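Local coordinates for protein acyl-CoA dehydrogenase (Thermus thermophilus, PDB 2Z1Q) that probably oxidises saturated acyl-CoA thioesters to their 2,3-dehydro forms, using bound FAD and passing the electrons on to an acceptor, at residues B[22-25]-B[26-29]; B[312-315]-B[316-320]; B[449-452]-B[453-456]; B[510-513]-B[514-518]; B[553-556]-B[557-560]. All coordinates share one frame; numbering follows the deposited sequence.

Interaction 1 of 5, residues B[22-25]-B[26-29]; sequences VYTP and EDFD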
loop_
_atom_site.group_PDB
_atom_site.type_symbol
_atom_site.label_atom_id
_atom_site.label_comp_id
_atom_site.label_asym_id
_atom_site.label_seq_id
_atom_site.Cartn_x
_atom_site.Cartn_y
_atom_site.Cartn_z
ATOM N N VAL B 22 6.979 30.825 -9.654
ATOM C CA VAL B 22 6.080 29.697 -9.478
ATOM C C VAL B 22 4.896 30.122 -8.618
ATOM O O VAL B 22 5.058 30.844 -7.640
ATOM C CB VAL B 22 6.786 28.490 -8.795
ATOM C CG1 VAL B 22 7.870 27.938 -9.697
ATOM C CG2 VAL B 22 7.366 28.905 -7.461
ATOM N N TYR B 23 3.705 29.675 -8.997
ATOM C CA TYR B 23 2.497 29.989 -8.246
ATOM C C TYR B 23 2.471 29.047 -7.045
ATOM O O TYR B 23 2.501 27.830 -7.206
ATOM C CB TYR B 23 1.254 29.792 -9.136
ATOM C CG TYR B 23 -0.052 30.260 -8.512
ATOM C CD1 TYR B 23 -0.912 29.359 -7.883
ATOM C CD2 TYR B 23 -0.404 31.613 -8.516
ATOM C CE1 TYR B 23 -2.093 29.797 -7.264
ATOM C CE2 TYR B 23 -1.577 32.060 -7.904
ATOM C CZ TYR B 23 -2.416 31.150 -7.276
ATOM O OH TYR B 23 -3.554 31.596 -6.642
ATOM N N THR B 24 2.446 29.609 -5.842
ATOM C CA THR B 24 2.430 28.807 -4.618
ATOM C C THR B 24 1.112 28.982 -3.870
ATOM O O THR B 24 0.333 29.886 -4.168
ATOM C CB THR B 24 3.552 29.215 -3.644
ATOM O OG1 THR B 24 3.309 30.548 -3.176
ATOM C CG2 THR B 24 4.910 29.146 -4.326
ATOM N N PRO B 25 0.852 28.114 -2.881
ATOM C CA PRO B 25 -0.378 28.178 -2.084
ATOM C C PRO B 25 -0.513 29.522 -1.359
ATOM O O PRO B 25 -1.613 30.059 -1.242
ATOM C CB PRO B 25 -0.228 26.999 -1.122
ATOM C CG PRO B 25 0.590 26.019 -1.927
ATOM C CD PRO B 25 1.634 26.910 -2.548
ATOM N N GLU B 26 0.599 30.075 -0.879
ATOM C CA GLU B 26 0.539 31.362 -0.195
ATOM C C GLU B 26 0.330 32.513 -1.180
ATOM O O GLU B 26 0.312 33.680 -0.789
ATOM C CB GLU B 26 1.798 31.598 0.657
ATOM C CG GLU B 26 3.065 30.976 0.116
ATOM C CD GLU B 26 3.145 29.468 0.324
ATOM O OE1 GLU B 26 3.856 28.818 -0.465
ATOM O OE2 GLU B 26 2.518 28.932 1.273
ATOM N N ASP B 27 0.161 32.185 -2.460
ATOM C CA ASP B 27 -0.091 33.209 -3.475
ATOM C C ASP B 27 -1.586 33.259 -3.790
ATOM O O ASP B 27 -2.000 33.919 -4.737
ATOM C CB ASP B 27 0.665 32.905 -4.766
ATOM C CG ASP B 27 2.136 33.226 -4.679
ATOM O OD1 ASP B 27 2.927 32.488 -5.297
ATOM O OD2 ASP B 27 2.505 34.216 -4.012
ATOM N N PHE B 28 -2.382 32.546 -2.999
ATOM C CA PHE B 28 -3.832 32.504 -3.191
ATOM C C PHE B 28 -4.440 33.874 -2.894
ATOM O O PHE B 28 -4.278 34.394 -1.793
ATOM C CB PHE B 28 -4.462 31.454 -2.253
ATOM C CG PHE B 28 -4.205 30.012 -2.659
ATOM C CD1 PHE B 28 -4.401 28.976 -1.747
ATOM C CD2 PHE B 28 -3.794 29.688 -3.953
ATOM C CE1 PHE B 28 -4.188 27.636 -2.119
ATOM C CE2 PHE B 28 -3.579 28.360 -4.330
ATOM C CZ PHE B 28 -3.776 27.333 -3.411
ATOM N N ASP B 29 -5.131 34.471 -3.861
ATOM C CA ASP B 29 -5.748 35.769 -3.599
ATOM C C ASP B 29 -6.999 35.501 -2.768
ATOM O O ASP B 29 -7.523 34.386 -2.773
ATOM C CB ASP B 29 -6.103 36.497 -4.899
ATOM C CG ASP B 29 -7.311 35.909 -5.592
ATOM O OD1 ASP B 29 -8.407 35.954 -5.001
ATOM O OD2 ASP B 29 -7.163 35.412 -6.728
HETATM O O HOH W 1 -5.200 33.482 -7.387
HETATM O O HOH W 2 5.761 30.735 -1.374
#

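Interaction 2 of 5, residues B[312-315]-B[316-320]; sequences RIYA and AESAV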
loop_
_atom_site.group_PDB
_atom_site.type_symbol
_atom_site.label_atom_id
_atom_site.label_comp_id
_atom_site.label_asym_id
_atom_site.label_seq_id
_atom_site.Cartn_x
_atom_site.Cartn_y
_atom_site.Cartn_z
ATOM N N ARG B 312 6.488 14.623 1.728
ATOM C CA ARG B 312 5.896 14.265 0.442
ATOM C C ARG B 312 4.667 15.116 0.126
ATOM O O ARG B 312 4.449 15.503 -1.015
ATOM C CB ARG B 312 5.573 12.779 0.415
ATOM C CG ARG B 312 6.778 11.911 0.766
ATOM C CD ARG B 312 6.622 10.499 0.253
ATOM N NE ARG B 312 7.524 9.564 0.921
ATOM C CZ ARG B 312 7.651 8.283 0.585
ATOM N NH1 ARG B 312 8.491 7.498 1.247
ATOM N NH2 ARG B 312 6.940 7.789 -0.426
ATOM N N ILE B 313 3.873 15.428 1.134
ATOM C CA ILE B 313 2.706 16.263 0.899
ATOM C C ILE B 313 3.139 17.653 0.403
ATOM O O ILE B 313 2.544 18.195 -0.528
ATOM C CB ILE B 313 1.874 16.407 2.188
ATOM C CG1 ILE B 313 1.275 15.050 2.572
ATOM C CG2 ILE B 313 0.798 17.442 1.991
ATOM C CD1 ILE B 313 0.697 15.044 3.969
ATOM N N TYR B 314 4.178 18.220 1.012
ATOM C CA TYR B 314 4.660 19.534 0.597
ATOM C C TYR B 314 5.108 19.525 -0.861
ATOM O O TYR B 314 4.763 20.419 -1.639
ATOM C CB TYR B 314 5.824 19.982 1.494
ATOM C CG TYR B 314 6.485 21.253 1.024
ATOM C CD1 TYR B 314 5.857 22.481 1.174
ATOM C CD2 TYR B 314 7.734 21.219 0.388
ATOM C CE1 TYR B 314 6.441 23.655 0.707
ATOM C CE2 TYR B 314 8.328 22.383 -0.081
ATOM C CZ TYR B 314 7.671 23.600 0.082
ATOM O OH TYR B 314 8.205 24.776 -0.380
ATOM N N ALA B 315 5.867 18.504 -1.240
ATOM C CA ALA B 315 6.329 18.393 -2.611
ATOM C C ALA B 315 5.145 18.318 -3.586
ATOM O O ALA B 315 5.083 19.092 -4.540
ATOM C CB ALA B 315 7.230 17.163 -2.769
ATOM N N ALA B 316 4.205 17.401 -3.347
ATOM C CA ALA B 316 3.048 17.255 -4.244
ATOM C C ALA B 316 2.231 18.547 -4.306
ATOM O O ALA B 316 1.822 18.989 -5.375
ATOM C CB ALA B 316 2.154 16.103 -3.778
ATOM N N GLU B 317 1.995 19.135 -3.141
ATOM C CA GLU B 317 1.228 20.369 -3.065
ATOM C C GLU B 317 1.896 21.464 -3.891
ATOM O O GLU B 317 1.222 22.214 -4.592
ATOM C CB GLU B 317 1.116 20.856 -1.613
ATOM C CG GLU B 317 0.192 22.068 -1.479
ATOM C CD GLU B 317 0.360 22.809 -0.157
ATOM O OE1 GLU B 317 -0.610 23.468 0.267
ATOM O OE2 GLU B 317 1.453 22.739 0.457
ATOM N N SER B 318 3.220 21.556 -3.799
ATOM C CA SER B 318 3.933 22.591 -4.536
ATOM C C SER B 318 3.849 22.349 -6.030
ATOM O O SER B 318 3.609 23.282 -6.805
ATOM C CB SER B 318 5.402 22.647 -4.095
ATOM O OG SER B 318 5.522 22.996 -2.723
ATOM N N ALA B 319 4.036 21.100 -6.443
ATOM C CA ALA B 319 3.978 20.772 -7.861
ATOM C C ALA B 319 2.575 20.995 -8.448
ATOM O O ALA B 319 2.441 21.486 -9.570
ATOM C CB ALA B 319 4.424 19.335 -8.086
ATOM N N VAL B 320 1.533 20.651 -7.693
ATOM C CA VAL B 320 0.157 20.808 -8.169
ATOM C C VAL B 320 -0.255 22.255 -8.474
ATOM O O VAL B 320 -0.734 22.557 -9.569
ATOM C CB VAL B 320 -0.867 20.249 -7.153
ATOM C CG1 VAL B 320 -2.275 20.620 -7.592
ATOM C CG2 VAL B 320 -0.746 18.742 -7.053
#

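Interaction 3 of 5, residues B[449-452]-B[453-456]; sequences QVQN and LKKL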
loop_
_atom_site.group_PDB
_atom_site.type_symbol
_atom_site.label_atom_id
_atom_site.label_comp_id
_atom_site.label_asym_id
_atom_site.label_seq_id
_atom_site.Cartn_x
_atom_site.Cartn_y
_atom_site.Cartn_z
ATOM N N GLN B 449 21.451 20.208 -8.222
ATOM C CA GLN B 449 21.131 18.784 -8.270
ATOM C C GLN B 449 19.827 18.606 -9.042
ATOM O O GLN B 449 19.649 17.635 -9.783
ATOM C CB GLN B 449 21.012 18.240 -6.845
ATOM C CG GLN B 449 22.215 18.589 -5.982
ATOM C CD GLN B 449 22.070 18.133 -4.551
ATOM O OE1 GLN B 449 21.005 18.267 -3.952
ATOM N NE2 GLN B 449 23.145 17.597 -3.986
ATOM N N VAL B 450 18.925 19.567 -8.882
ATOM C CA VAL B 450 17.654 19.536 -9.589
ATOM C C VAL B 450 17.925 19.626 -11.080
ATOM O O VAL B 450 17.304 18.927 -11.881
ATOM C CB VAL B 450 16.749 20.703 -9.138
ATOM C CG1 VAL B 450 15.697 21.004 -10.196
ATOM C CG2 VAL B 450 16.091 20.338 -7.819
ATOM N N GLN B 451 18.870 20.474 -11.463
ATOM C CA GLN B 451 19.191 20.606 -12.871
ATOM C C GLN B 451 19.797 19.324 -13.410
ATOM O O GLN B 451 19.518 18.938 -14.543
ATOM C CB GLN B 451 20.152 21.776 -13.100
ATOM C CG GLN B 451 19.555 23.115 -12.716
ATOM C CD GLN B 451 18.243 23.401 -13.434
ATOM O OE1 GLN B 451 17.194 23.541 -12.803
ATOM N NE2 GLN B 451 18.298 23.490 -14.759
ATOM N N ASN B 452 20.628 18.667 -12.605
ATOM C CA ASN B 452 21.258 17.421 -13.042
ATOM C C ASN B 452 20.210 16.322 -13.278
ATOM O O ASN B 452 20.341 15.531 -14.213
ATOM C CB ASN B 452 22.319 16.967 -12.026
ATOM C CG ASN B 452 23.644 17.749 -12.148
ATOM O OD1 ASN B 452 24.547 17.589 -11.316
ATOM N ND2 ASN B 452 23.764 18.583 -13.184
ATOM N N LEU B 453 19.171 16.277 -12.447
ATOM C CA LEU B 453 18.103 15.293 -12.615
ATOM C C LEU B 453 17.527 15.482 -14.006
ATOM O O LEU B 453 17.342 14.512 -14.738
ATOM C CB LEU B 453 16.998 15.488 -11.563
ATOM C CG LEU B 453 17.398 15.155 -10.124
ATOM C CD1 LEU B 453 16.272 15.479 -9.164
ATOM C CD2 LEU B 453 17.764 13.685 -10.043
ATOM N N LYS B 454 17.277 16.737 -14.379
ATOM C CA LYS B 454 16.740 17.045 -15.704
ATOM C C LYS B 454 17.684 16.495 -16.756
ATOM O O LYS B 454 17.252 15.910 -17.746
ATOM C CB LYS B 454 16.599 18.548 -15.898
ATOM C CG LYS B 454 15.848 19.223 -14.778
ATOM C CD LYS B 454 15.713 20.707 -15.030
ATOM C CE LYS B 454 14.994 21.369 -13.877
ATOM N NZ LYS B 454 14.828 22.825 -14.131
ATOM N N LYS B 455 18.978 16.694 -16.538
ATOM C CA LYS B 455 19.974 16.186 -17.474
ATOM C C LYS B 455 19.940 14.658 -17.481
ATOM O O LYS B 455 20.034 14.038 -18.542
ATOM C CB LYS B 455 21.384 16.659 -17.084
ATOM C CG LYS B 455 21.607 18.158 -17.208
ATOM C CD LYS B 455 23.050 18.533 -16.890
ATOM C CE LYS B 455 23.303 20.017 -17.154
ATOM N NZ LYS B 455 22.522 20.901 -16.246
ATOM N N LEU B 456 19.805 14.056 -16.301
ATOM C CA LEU B 456 19.776 12.597 -16.192
ATOM C C LEU B 456 18.682 12.024 -17.083
ATOM O O LEU B 456 18.918 11.088 -17.853
ATOM C CB LEU B 456 19.538 12.161 -14.736
ATOM C CG LEU B 456 19.507 10.645 -14.464
ATOM C CD1 LEU B 456 20.868 10.029 -14.771
ATOM C CD2 LEU B 456 19.135 10.393 -13.009
#

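Interaction 4 of 5, residues B[510-513]-B[514-518]; sequences ARIY and LAQAL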
loop_
_atom_site.group_PDB
_atom_site.type_symbol
_atom_site.label_atom_id
_atom_site.label_comp_id
_atom_site.label_asym_id
_atom_site.label_seq_id
_atom_site.Cartn_x
_atom_site.Cartn_y
_atom_site.Cartn_z
ATOM N N ALA B 510 11.744 20.433 1.781
ATOM C CA ALA B 510 12.258 20.375 0.429
ATOM C C ALA B 510 13.538 19.537 0.377
ATOM O O ALA B 510 13.747 18.777 -0.562
ATOM C CB ALA B 510 12.526 21.776 -0.077
ATOM N N ARG B 511 14.379 19.676 1.400
ATOM C CA ARG B 511 15.657 18.957 1.462
ATOM C C ARG B 511 15.446 17.453 1.652
ATOM O O ARG B 511 16.132 16.636 1.042
ATOM C CB ARG B 511 16.525 19.548 2.594
ATOM C CG ARG B 511 17.973 19.062 2.659
ATOM C CD ARG B 511 18.794 19.920 3.627
ATOM N NE ARG B 511 18.772 21.321 3.213
ATOM C CZ ARG B 511 18.272 22.316 3.939
ATOM N NH1 ARG B 511 18.292 23.554 3.462
ATOM N NH2 ARG B 511 17.760 22.078 5.142
ATOM N N ILE B 512 14.487 17.101 2.497
ATOM C CA ILE B 512 14.151 15.713 2.765
ATOM C C ILE B 512 13.702 15.012 1.484
ATOM O O ILE B 512 14.077 13.868 1.220
ATOM C CB ILE B 512 13.026 15.661 3.815
ATOM C CG1 ILE B 512 13.611 15.974 5.193
ATOM C CG2 ILE B 512 12.307 14.318 3.776
ATOM C CD1 ILE B 512 12.562 16.114 6.254
ATOM N N TYR B 513 12.914 15.718 0.682
ATOM C CA TYR B 513 12.386 15.181 -0.564
ATOM C C TYR B 513 13.481 15.078 -1.626
ATOM O O TYR B 513 13.610 14.055 -2.316
ATOM C CB TYR B 513 11.240 16.074 -1.061
ATOM C CG TYR B 513 10.551 15.527 -2.278
ATOM C CD1 TYR B 513 9.481 14.644 -2.147
ATOM C CD2 TYR B 513 11.029 15.802 -3.557
ATOM C CE1 TYR B 513 8.911 14.042 -3.248
ATOM C CE2 TYR B 513 10.461 15.192 -4.683
ATOM C CZ TYR B 513 9.401 14.304 -4.509
ATOM O OH TYR B 513 8.848 13.605 -5.553
ATOM N N LEU B 514 14.266 16.143 -1.745
ATOM C CA LEU B 514 15.365 16.214 -2.701
ATOM C C LEU B 514 16.371 15.062 -2.544
ATOM O O LEU B 514 16.667 14.350 -3.510
ATOM C CB LEU B 514 16.085 17.557 -2.546
ATOM C CG LEU B 514 17.364 17.738 -3.362
ATOM C CD1 LEU B 514 17.048 17.505 -4.824
ATOM C CD2 LEU B 514 17.941 19.132 -3.151
ATOM N N ALA B 515 16.896 14.879 -1.333
ATOM C CA ALA B 515 17.869 13.817 -1.067
ATOM C C ALA B 515 17.356 12.459 -1.539
ATOM O O ALA B 515 18.042 11.741 -2.272
ATOM C CB ALA B 515 18.193 13.754 0.426
ATOM N N GLN B 516 16.148 12.109 -1.115
ATOM C CA GLN B 516 15.560 10.835 -1.500
ATOM C C GLN B 516 15.322 10.723 -2.999
ATOM O O GLN B 516 15.513 9.658 -3.579
ATOM C CB GLN B 516 14.263 10.630 -0.731
ATOM C CG GLN B 516 14.499 10.407 0.745
ATOM C CD GLN B 516 13.217 10.317 1.535
ATOM O OE1 GLN B 516 12.475 11.293 1.664
ATOM N NE2 GLN B 516 12.944 9.139 2.069
ATOM N N ALA B 517 14.916 11.823 -3.627
ATOM C CA ALA B 517 14.675 11.829 -5.065
ATOM C C ALA B 517 15.964 11.530 -5.827
ATOM O O ALA B 517 15.940 10.858 -6.866
ATOM C CB ALA B 517 14.119 13.180 -5.497
ATOM N N LEU B 518 17.089 12.034 -5.325
ATOM C CA LEU B 518 18.359 11.788 -5.997
ATOM C C LEU B 518 18.722 10.316 -5.911
ATOM O O LEU B 518 19.241 9.748 -6.864
ATOM C CB LEU B 518 19.483 12.651 -5.402
ATOM C CG LEU B 518 19.816 13.930 -6.186
ATOM C CD1 LEU B 518 18.594 14.815 -6.235
ATOM C CD2 LEU B 518 20.977 14.674 -5.541
#

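Interaction 5 of 5, residues B[553-556]-B[557-560]; sequences PGDL and VALR. Unlike the reference sequence in segment 553-556: G554 (reference Val).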
loop_
_atom_site.group_PDB
_atom_site.type_symbol
_atom_site.label_atom_id
_atom_site.label_comp_id
_atom_site.label_asym_id
_atom_site.label_seq_id
_atom_site.Cartn_x
_atom_site.Cartn_y
_atom_site.Cartn_z
ATOM N N PRO B 553 25.866 13.515 1.749
ATOM C CA PRO B 553 25.006 12.893 2.760
ATOM C C PRO B 553 24.278 13.895 3.668
ATOM O O PRO B 553 24.900 14.758 4.278
ATOM C CB PRO B 553 25.982 11.998 3.524
ATOM C CG PRO B 553 26.933 11.552 2.433
ATOM C CD PRO B 553 27.180 12.846 1.683
ATOM N N GLY B 554 22.954 13.784 3.732
ATOM C CA GLY B 554 22.161 14.662 4.577
ATOM C C GLY B 554 21.674 13.868 5.776
ATOM O O GLY B 554 21.529 12.653 5.685
ATOM N N ASP B 555 21.433 14.535 6.901
ATOM C CA ASP B 555 20.966 13.853 8.111
ATOM C C ASP B 555 19.444 13.789 8.100
ATOM O O ASP B 555 18.781 14.645 8.695
ATOM C CB ASP B 555 21.427 14.618 9.352
ATOM C CG ASP B 555 21.204 13.844 10.644
ATOM O OD1 ASP B 555 20.476 12.826 10.642
ATOM O OD2 ASP B 555 21.763 14.273 11.674
ATOM N N LEU B 556 18.902 12.781 7.420
ATOM C CA LEU B 556 17.457 12.619 7.317
ATOM C C LEU B 556 16.830 12.369 8.682
ATOM O O LEU B 556 15.698 12.773 8.943
ATOM C CB LEU B 556 17.125 11.467 6.353
ATOM C CG LEU B 556 17.601 11.613 4.899
ATOM C CD1 LEU B 556 17.079 10.445 4.065
ATOM C CD2 LEU B 556 17.104 12.926 4.316
ATOM N N VAL B 557 17.560 11.709 9.564
ATOM C CA VAL B 557 17.024 11.456 10.880
ATOM C C VAL B 557 16.704 12.791 11.539
ATOM O O VAL B 557 15.572 13.019 11.982
ATOM C CB VAL B 557 18.019 10.686 11.716
ATOM C CG1 VAL B 557 17.398 10.312 13.053
ATOM C CG2 VAL B 557 18.463 9.454 10.951
ATOM N N ALA B 558 17.697 13.679 11.580
ATOM C CA ALA B 558 17.529 14.995 12.181
ATOM C C ALA B 558 16.422 15.778 11.495
ATOM O O ALA B 558 15.519 16.292 12.147
ATOM C CB ALA B 558 18.840 15.788 12.103
ATOM N N LEU B 559 16.488 15.863 10.173
ATOM C CA LEU B 559 15.490 16.634 9.443
ATOM C C LEU B 559 14.067 16.105 9.595
ATOM O O LEU B 559 13.143 16.888 9.815
ATOM C CB LEU B 559 15.873 16.745 7.956
ATOM C CG LEU B 559 17.178 17.496 7.630
ATOM C CD1 LEU B 559 17.377 17.553 6.119
ATOM C CD2 LEU B 559 17.127 18.907 8.179
ATOM N N ARG B 560 13.876 14.795 9.488
ATOM C CA ARG B 560 12.536 14.255 9.637
ATOM C C ARG B 560 12.037 14.531 11.048
ATOM O O ARG B 560 10.894 14.941 11.231
ATOM C CB ARG B 560 12.516 12.752 9.356
ATOM C CG ARG B 560 12.693 12.384 7.884
ATOM C CD ARG B 560 12.134 10.991 7.672
ATOM N NE ARG B 560 12.336 10.464 6.326
ATOM C CZ ARG B 560 13.377 9.723 5.947
ATOM N NH1 ARG B 560 14.338 9.407 6.808
ATOM N NH2 ARG B 560 13.448 9.275 4.703
#

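Interaction 1 of 5, residues B[22-25]-B[26-29]
With chi1 of F28 at -73°, CG lies beside the backbone N and anti to the carbonyl carbon, and the ring folds back under P25; Y23, its CG anti to the backbone N, sets its ring beside that of F28. P25 CA sits over the centre of the F28 ring, 3.8 Å from its centroid, a CH-pi contact. The two aromatic rings meet rim to rim, Y23 CE1 being 3.6 Å from F28 CE2 with the planes 43° apart, and D27 CB lies over one face of the Y23 ring. The backbone makes a 3-10 turn here: D27 N bonds to T24 O at 2.9 Å and F28 N to P25 O at 3.1 Å. D27 closes the turn from its side chain, where OD1 accepts from T24 N at 3.0 Å with an N-H...O angle of 162°. One water links Y23 OH to D29 OD2, and another joins T24 OG1 to E26 OE1. With an alanine at F28, P25 CA and the Y23 rim would probably lose their aromatic partner and a gap would open between them. The turn leads into helix 30-54, whose N-cap D29 bonds to S31 N. Salt bridges from E26 to R498 and from D27 to R501 tie it to helix 476-502, while F28 packs on V91 and V95 of helix 90-99 and meets Y321 of helix 300-331 edge-to-face.

Interaction 2 of 5, residues B[312-315]-B[316-320]
Y314 O is gripped twice by S318: by the backbone N and by the hydroxyl OG, each at 2.9 Å from Y314 O. The two donors come from opposite faces of the carbonyl plane, OG standing 36° out of it. This is the serine side-chain-to-backbone bond of an alpha-helix, made four residues back along helix 300-331 of the C-terminal all-helical domain. Regular i to i+4 bonds flank it, E317 N on I313 O at 2.8 Å and A319 N on A315 O at 3.0 Å. S318 can reach back because its OG lies beside its own backbone N, chi1 -63°. Y314 holds its CG anti to the backbone N (chi1 173°), which carries the ring along the helix until one face lies over that same hydroxyl. Y314 OH bonds to A495 O, and S318 OG and E317 OE2 both have R498 of helix 476-502 as a partner; E317 is also held by Y573 and K276. A leucine in place of Y314 would probably leave A495 O without this donor and take the flat cover from the serine hydroxyl. S318 OG stands 3.5 Å above the ring plane, offset toward the rim, with Y314 CE1 at 3.6 Å.

Interaction 3 of 5, residues B[449-452]-B[453-456]
Q451 and K454 run side by side and point the same way, three residues apart on one flank of the helix. K454 is fully extended beyond CG, while Q451 is bent at chi2 (-56°), and this bend brings its amide to the end of the lysine. There K454 NZ donates to Q451 OE1 at 2.8 Å, approaching at a C=O...N angle of 117° and tilted 26° from the carbonyl plane. The aliphatic part of the lysine is used as well: K454 CE lies 3.8 Å from V450 CG1, the V450 and K454 chains meeting at a slant. The strongest partner of the ammonium is E493 of helix 476-502, a salt bridge, and W14 O accepts from it as well, so Q451 is one of several groups fixing where a largely buried charge ends. N452 and K455 are placed differently, K455 slanting across the asparagine with its CD 3.8 Å from N452 ND2, a contact of van der Waals kind. Below these side chains run the helix bonds, L456 N to N452 O at 2.6 Å and L453 N to Q449 O at 3.0 Å; the bond from K454 N to V450 O is weak. V450, L453 and L456 turn to helices 476-502 and 505-528. The pattern is that of a helix packed within a helical bundle, here helix 445-468, with an i to i+3 glutamine-lysine pair along its flank.

Interaction 4 of 5, residues B[510-513]-B[514-518]
L514 N donates to A510 O at 2.9 Å with an N-H...O angle of 161°, and A517 N bonds to Y513 O at the same length. Between them A515 N reaches R511 O at 3.1 Å, almost straight at 176°. These are the i to i+4 bonds of an alpha-helix. Outward from the backbone, I512 and Q516 lie side by side, pointing the same way, and Q516 CG comes to 3.5 Å from I512 O. With CG of Y513 anti to the backbone N (chi1 -175°), the ring lies so that Y513 CE2 comes to 4.3 Å from A517 CB, a loose apolar touch one turn on, set obliquely to the ring. The polar end of Y513 has a weak bond to D488, and R511 is salt-bridged to E446. The stretch is the middle of helix 505-528, surrounded by four helices, some side chains touching two of them: I512 and Y513 pack on helix 300-331, Y513 and A517 also on helix 476-502, L514 on helix 445-468, and R511, I512 and A515 on helix 556-570.

Interaction 5 of 5, residues B[553-556]-B[557-560]
An N-cap opens helix 556-570, and D555 is the capping residue, sitting at the centre of an inverse gamma turn. Its CG is anti to the backbone N (chi1 -169°), which swings the carboxylate forward over the first turn. D555 OD1 accepts from A558 N at 3.1 Å in a nearly straight bond, the N-H...O angle being 172°; the donor stands above the carboxylate plane, 71° out of it. The other oxygen, D555 OD2, rests 3.3 Å from A558 CB, so the flat group lies against the alanine methyl. The backbone follows at once, with L559 N donating to D555 O at 3.0 Å, in the carbonyl plane, and R560 N donating to L556 O at 2.8 Å. L556 and R560 then meet one turn apart, their side chains crossing at an angle: R560 NH1 lies 3.5 Å from L556 CB, and NH2 comes near L556 CD1. The strongest partner of the arginine is E308 of helix 300-331, through a salt bridge from NE. L556 and L559 face helix 505-528, while P553, D555, L556 and V557 also pack on the second subunit, where D555 lies against R531 of that chain. Chemically, a carboxylate at this end gives an amide of the first turn an acceptor that the helix cannot supply, and its negative charge would probably suit the positive end of the helix dipole.

From the N terminus the five contacts follow in series; each is local to one turn or helix stretch, and none nests in or crosses another. Interaction 1 closes the turn before helix 30-54 and touches interaction 2 on helix 300-331, P25 CG lying 3.6 Å from E317 OE1. Interaction 2 meets interaction 4 where A315 packs on Y513, joining helix 300-331 to helix 505-528. Interaction 3, on helix 445-468, also reaches interaction 4, through Q449, V450 and L453 against L514 and L518. Interaction 5 begins helix 556-570 and packs on interaction 4 through L559 and R560. Interaction 4 therefore touches interactions 2, 3 and 5, linking four helices of the C-terminal part.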